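Local coordinates for MutT/nudix family protein (Enterococcus faecalis, PDB 2FML) that is of unknown function but belongs to the MutT/nudix family and, carrying a winged-helix domain like that of NrtR, may regulate transcription, at residues Asn12-Glu15 and Arg16-Leu20; Phe194-Val197 and Val198-Glu202. All coordinates share one frame; numbering follows the deposited sequence.

Overall arrangement
From the N terminus the chain first forms two short helices, 7-16 and 20-27, well away from the main body. Contact 1 lies where the first of them ends and closes the tight turn that leads into the second; its centre is 42 Å from the centre of the chain, and it meets the second subunit. The chain then builds the mixed nudix sheet with helix 85-97 before reaching helix 186-200. Contact 2 is local to the last turns of that helix, between strands of the sheet and helix 217-228 of the winged-helix region. The two contacts follow in series, neither nesting nor crossing, with centres about 48 Å apart and nearest atoms about 33 Å apart.

Contact 1: Asn12-Glu15 and Arg16-Leu20; sequences NYYE and RQASL
Y13, Y14 and A18 meet at the C-terminal end of helix 7-16, where a short link leads into helix 20-27. Among the backbone hydrogen bonds, R16 N to N12 O at 2.8 Å continues the helical pattern. The chain then leaves the helix through Y13 O, which accepts two bonds: A18 N at 2.9 Å arrives nearly along the C=O axis, and Q17 N comes from above the carbonyl plane. The backbone O of E15 accepts from R69 NE of the second subunit. Apolar contacts centre on the buried A18, whose CB is 4.0 Å from Y13 CE1 and 3.9 Å from Y14 CD2. The Y13 ring, carried beside its own carbonyl carbon (chi1 169°), also receives Q17 CB at 3.5 Å from CD2, and A18 N lies over one of its faces. Beyond the turn, Y14 stacks on W26 and S19 caps helix 20-27 through E22 N. Among the charged groups, E15 OE2 forms a salt bridge with K11. The extended R16 chain runs past N12, CD lying 3.8 Å from N12 CB. A water donates to E15 OE1 at 3.2 Å and accepts a weak bond from R16 NE at 2.7 Å.

Contact 2: Phe194-Val197 and Val198-Glu202; sequences FNRV and VDKME
F194 touches V198 one helical turn on, near the C-terminal end of helix 186-200. The two side chains pass at a slant, with F194 CE2 3.9 Å from V198 CG2, and V198 N donates a nearly straight but long bond (3.3 Å, 169°) to F194 O. F194 also meets F227 of helix 217-228 with the ring planes about 40° apart, and both F194 and V198 touch R153 of strand 143-154. At N195 the backbone O accepts from D199 N at 2.9 Å, while the side-chain amide turns to another part of the chain, ND2 bonding L171 O. R196 and K200 run side by side and point the same way, bringing R196 CD to 3.4 Å from K200 NZ. Bends at chi2 and chi3 of R196 put CD against the K200 chain, which is itself kinked at the same two torsions. The like charges stand close, R196 NE and K200 NZ being 4.2 Å apart, and a water bridges the two side chains, accepting from K200 NZ at 2.6 Å and weakly from R196 NH1. The same NH1 is also bonded to L109 O, tying the arginine to strand 106-112. At V197 the backbone O accepts two bonds, M201 N at 2.8 Å, nearly in line with the carbonyl, and K200 N from well above the carbonyl plane. V197 CG1 lies 4.2 Å from the SE of selenomethionine M201, whose extended chain crosses it at about a right angle. M201 packs on F224, F227 and L228, and V197 on L129 and F131. This is ordinary i to i+4 helix contact on an amphipathic helix, here wedged between the nudix sheet and helix 217-228 of the winged-helix region.

Contact 1: Asn12-Glu15 and Arg16-Leu20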
loop_
_atom_site.group_PDB
_atom_site.type_symbol
_atom_site.label_atom_id
_atom_site.label_comp_id
_atom_site.label_asym_id
_atom_site.label_seq_id
_atom_site.Cartn_x
_atom_site.Cartn_y
_atom_site.Cartn_z
ATOM N N ASN A 12 -25.694 -23.839 -6.576
ATOM C CA ASN A 12 -26.378 -22.549 -6.499
ATOM C C ASN A 12 -27.531 -22.479 -5.494
ATOM O O ASN A 12 -27.822 -21.402 -5.025
ATOM C CB ASN A 12 -26.717 -21.912 -7.856
ATOM C CG ASN A 12 -27.512 -22.804 -8.659
ATOM O OD1 ASN A 12 -27.298 -24.002 -8.560
ATOM N ND2 ASN A 12 -28.494 -22.282 -9.409
ATOM N N TYR A 13 -28.122 -23.609 -5.118
ATOM C CA TYR A 13 -29.013 -23.636 -3.982
ATOM C C TYR A 13 -28.261 -23.073 -2.729
ATOM O O TYR A 13 -28.786 -22.263 -1.999
ATOM C CB TYR A 13 -29.574 -25.062 -3.718
ATOM C CG TYR A 13 -30.243 -25.037 -2.379
ATOM C CD1 TYR A 13 -29.528 -25.368 -1.229
ATOM C CD2 TYR A 13 -31.562 -24.580 -2.242
ATOM C CE1 TYR A 13 -30.111 -25.241 0.014
ATOM C CE2 TYR A 13 -32.158 -24.478 -0.986
ATOM C CZ TYR A 13 -31.407 -24.788 0.118
ATOM O OH TYR A 13 -31.941 -24.660 1.356
ATOM N N TYR A 14 -27.035 -23.532 -2.486
ATOM C CA TYR A 14 -26.240 -23.081 -1.329
ATOM C C TYR A 14 -25.733 -21.618 -1.447
ATOM O O TYR A 14 -25.785 -20.884 -0.449
ATOM C CB TYR A 14 -25.110 -24.075 -1.003
ATOM C CG TYR A 14 -25.661 -25.348 -0.279
ATOM C CD1 TYR A 14 -25.862 -26.585 -0.963
ATOM C CD2 TYR A 14 -26.045 -25.274 1.059
ATOM C CE1 TYR A 14 -26.396 -27.728 -0.299
ATOM C CE2 TYR A 14 -26.575 -26.407 1.731
ATOM C CZ TYR A 14 -26.741 -27.620 1.070
ATOM O OH TYR A 14 -27.323 -28.645 1.831
ATOM N N GLU A 15 -25.246 -21.217 -2.632
ATOM C CA GLU A 15 -24.867 -19.800 -2.932
ATOM C C GLU A 15 -26.024 -18.794 -2.866
ATOM O O GLU A 15 -25.917 -17.734 -2.288
ATOM C CB GLU A 15 -24.122 -19.719 -4.266
ATOM C CG GLU A 15 -22.934 -20.683 -4.241
ATOM C CD GLU A 15 -22.148 -20.736 -5.540
ATOM O OE1 GLU A 15 -22.657 -20.267 -6.579
ATOM O OE2 GLU A 15 -21.023 -21.294 -5.534
ATOM N N ARG A 16 -27.158 -19.190 -3.419
ATOM C CA ARG A 16 -28.258 -18.288 -3.747
ATOM C C ARG A 16 -29.564 -18.427 -2.965
ATOM O O ARG A 16 -30.361 -17.488 -2.959
ATOM C CB ARG A 16 -28.544 -18.441 -5.234
ATOM C CG ARG A 16 -27.313 -18.103 -6.020
ATOM C CD ARG A 16 -27.528 -18.221 -7.466
ATOM N NE ARG A 16 -26.438 -17.547 -8.183
ATOM C CZ ARG A 16 -26.105 -17.774 -9.456
ATOM N NH1 ARG A 16 -25.122 -17.070 -10.006
ATOM N NH2 ARG A 16 -26.740 -18.711 -10.181
ATOM N N GLN A 17 -29.825 -19.587 -2.349
ATOM C CA GLN A 17 -31.077 -19.794 -1.574
ATOM C C GLN A 17 -30.825 -19.932 -0.065
ATOM O O GLN A 17 -31.588 -19.383 0.764
ATOM C CB GLN A 17 -31.820 -21.078 -2.009
ATOM C CG GLN A 17 -32.882 -20.946 -3.115
ATOM C CD GLN A 17 -32.262 -20.661 -4.483
ATOM O OE1 GLN A 17 -32.558 -19.623 -5.130
ATOM N NE2 GLN A 17 -31.400 -21.576 -4.945
ATOM N N ALA A 18 -29.788 -20.708 0.272
ATOM C CA ALA A 18 -29.456 -21.065 1.650
ATOM C C ALA A 18 -29.106 -19.813 2.429
ATOM O O ALA A 18 -28.764 -18.803 1.829
ATOM C CB ALA A 18 -28.257 -22.072 1.685
ATOM N N SER A 19 -29.129 -19.883 3.760
ATOM C CA SER A 19 -28.623 -18.785 4.572
ATOM C C SER A 19 -27.093 -18.883 4.551
ATOM O O SER A 19 -26.516 -19.884 4.126
ATOM C CB SER A 19 -29.072 -18.938 6.006
ATOM O OG SER A 19 -28.422 -20.072 6.514
ATOM N N LEU A 20 -26.448 -17.853 5.057
ATOM C CA LEU A 20 -25.031 -17.858 5.233
ATOM C C LEU A 20 -24.171 -18.819 6.155
ATOM O O LEU A 20 -23.238 -19.378 5.613
ATOM C CB LEU A 20 -24.600 -16.412 5.511
ATOM C CG LEU A 20 -23.112 -16.140 5.820
ATOM C CD1 LEU A 20 -22.262 -16.230 4.586
ATOM C CD2 LEU A 20 -22.964 -14.704 6.470
HETATM O O HOH W 1 -23.952 -17.420 -7.229
#

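Contact 2: Phe194-Val197 and Val198-Glu202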
loop_
_atom_site.group_PDB
_atom_site.type_symbol
_atom_site.label_atom_id
_atom_site.label_comp_id
_atom_site.label_asym_id
_atom_site.label_seq_id
_atom_site.Cartn_x
_atom_site.Cartn_y
_atom_site.Cartn_z
ATOM N N PHE A 194 12.539 5.158 1.838
ATOM C CA PHE A 194 13.238 6.430 1.940
ATOM C C PHE A 194 12.492 7.529 1.166
ATOM O O PHE A 194 12.301 8.648 1.678
ATOM C CB PHE A 194 14.709 6.290 1.472
ATOM C CG PHE A 194 15.546 7.480 1.787
ATOM C CD1 PHE A 194 16.220 7.559 2.978
ATOM C CD2 PHE A 194 15.606 8.568 0.900
ATOM C CE1 PHE A 194 16.980 8.717 3.281
ATOM C CE2 PHE A 194 16.335 9.742 1.206
ATOM C CZ PHE A 194 17.034 9.794 2.403
ATOM N N ASN A 195 12.103 7.205 -0.071
ATOM C CA ASN A 195 11.372 8.127 -0.956
ATOM C C ASN A 195 9.951 8.435 -0.400
ATOM O O ASN A 195 9.435 9.534 -0.592
ATOM C CB ASN A 195 11.313 7.519 -2.376
ATOM C CG ASN A 195 12.633 7.654 -3.095
ATOM O OD1 ASN A 195 13.415 8.540 -2.750
ATOM N ND2 ASN A 195 12.905 6.801 -4.081
ATOM N N ARG A 196 9.342 7.467 0.295
ATOM C CA ARG A 196 8.014 7.663 0.870
ATOM C C ARG A 196 8.050 8.742 1.944
ATOM O O ARG A 196 7.141 9.568 2.018
ATOM C CB ARG A 196 7.422 6.346 1.438
ATOM C CG ARG A 196 6.070 6.522 2.218
ATOM C CD ARG A 196 4.900 6.732 1.249
ATOM N NE ARG A 196 5.105 5.926 0.016
ATOM C CZ ARG A 196 4.588 4.738 -0.235
ATOM N NH1 ARG A 196 3.777 4.155 0.654
ATOM N NH2 ARG A 196 4.869 4.141 -1.397
ATOM N N VAL A 197 9.087 8.719 2.772
ATOM C CA VAL A 197 9.316 9.759 3.794
ATOM C C VAL A 197 9.551 11.189 3.181
ATOM O O VAL A 197 8.852 12.156 3.543
ATOM C CB VAL A 197 10.490 9.366 4.757
ATOM C CG1 VAL A 197 10.779 10.505 5.765
ATOM C CG2 VAL A 197 10.228 8.007 5.456
ATOM N N VAL A 198 10.526 11.312 2.265
ATOM C CA VAL A 198 10.694 12.509 1.412
ATOM C C VAL A 198 9.383 13.030 0.793
ATOM O O VAL A 198 9.132 14.238 0.846
ATOM C CB VAL A 198 11.698 12.268 0.256
ATOM C CG1 VAL A 198 11.780 13.517 -0.592
ATOM C CG2 VAL A 198 13.085 11.860 0.796
ATOM N N ASP A 199 8.560 12.122 0.224
ATOM C CA ASP A 199 7.232 12.472 -0.354
ATOM C C ASP A 199 6.154 12.918 0.621
ATOM O O ASP A 199 5.199 13.602 0.215
ATOM C CB ASP A 199 6.622 11.318 -1.174
ATOM C CG ASP A 199 7.426 10.992 -2.424
ATOM O OD1 ASP A 199 8.308 11.812 -2.781
ATOM O OD2 ASP A 199 7.198 9.910 -3.033
ATOM N N LYS A 200 6.279 12.530 1.884
ATOM C CA LYS A 200 5.176 12.672 2.828
ATOM C C LYS A 200 5.466 13.733 3.868
ATOM O O LYS A 200 4.538 14.432 4.300
ATOM C CB LYS A 200 4.845 11.311 3.484
ATOM C CG LYS A 200 3.389 10.967 3.476
ATOM C CD LYS A 200 3.179 9.522 3.068
ATOM C CE LYS A 200 1.851 9.383 2.313
ATOM N NZ LYS A 200 1.791 8.172 1.417
HETATM N N MSE A 201 6.751 13.881 4.234
HETATM C CA MSE A 201 7.130 14.654 5.424
HETATM C C MSE A 201 6.724 16.133 5.429
HETATM O O MSE A 201 6.501 16.693 6.495
HETATM C CB MSE A 201 8.614 14.489 5.752
HETATM C CG MSE A 201 9.544 15.036 4.708
HETATM SE SE MSE A 201 11.404 14.568 5.111
HETATM C CE MSE A 201 12.294 16.094 4.067
ATOM N N GLU A 202 6.592 16.730 4.243
ATOM C CA GLU A 202 6.272 18.164 4.103
ATOM C C GLU A 202 4.832 18.494 4.519
ATOM O O GLU A 202 4.565 19.602 4.997
ATOM C CB GLU A 202 6.538 18.676 2.676
ATOM C CG GLU A 202 6.871 20.187 2.616
ATOM C CD GLU A 202 6.640 20.882 1.246
ATOM O OE1 GLU A 202 6.195 22.069 1.236
ATOM O OE2 GLU A 202 6.902 20.265 0.187
HETATM O O HOH W 2 1.175 5.678 1.976
#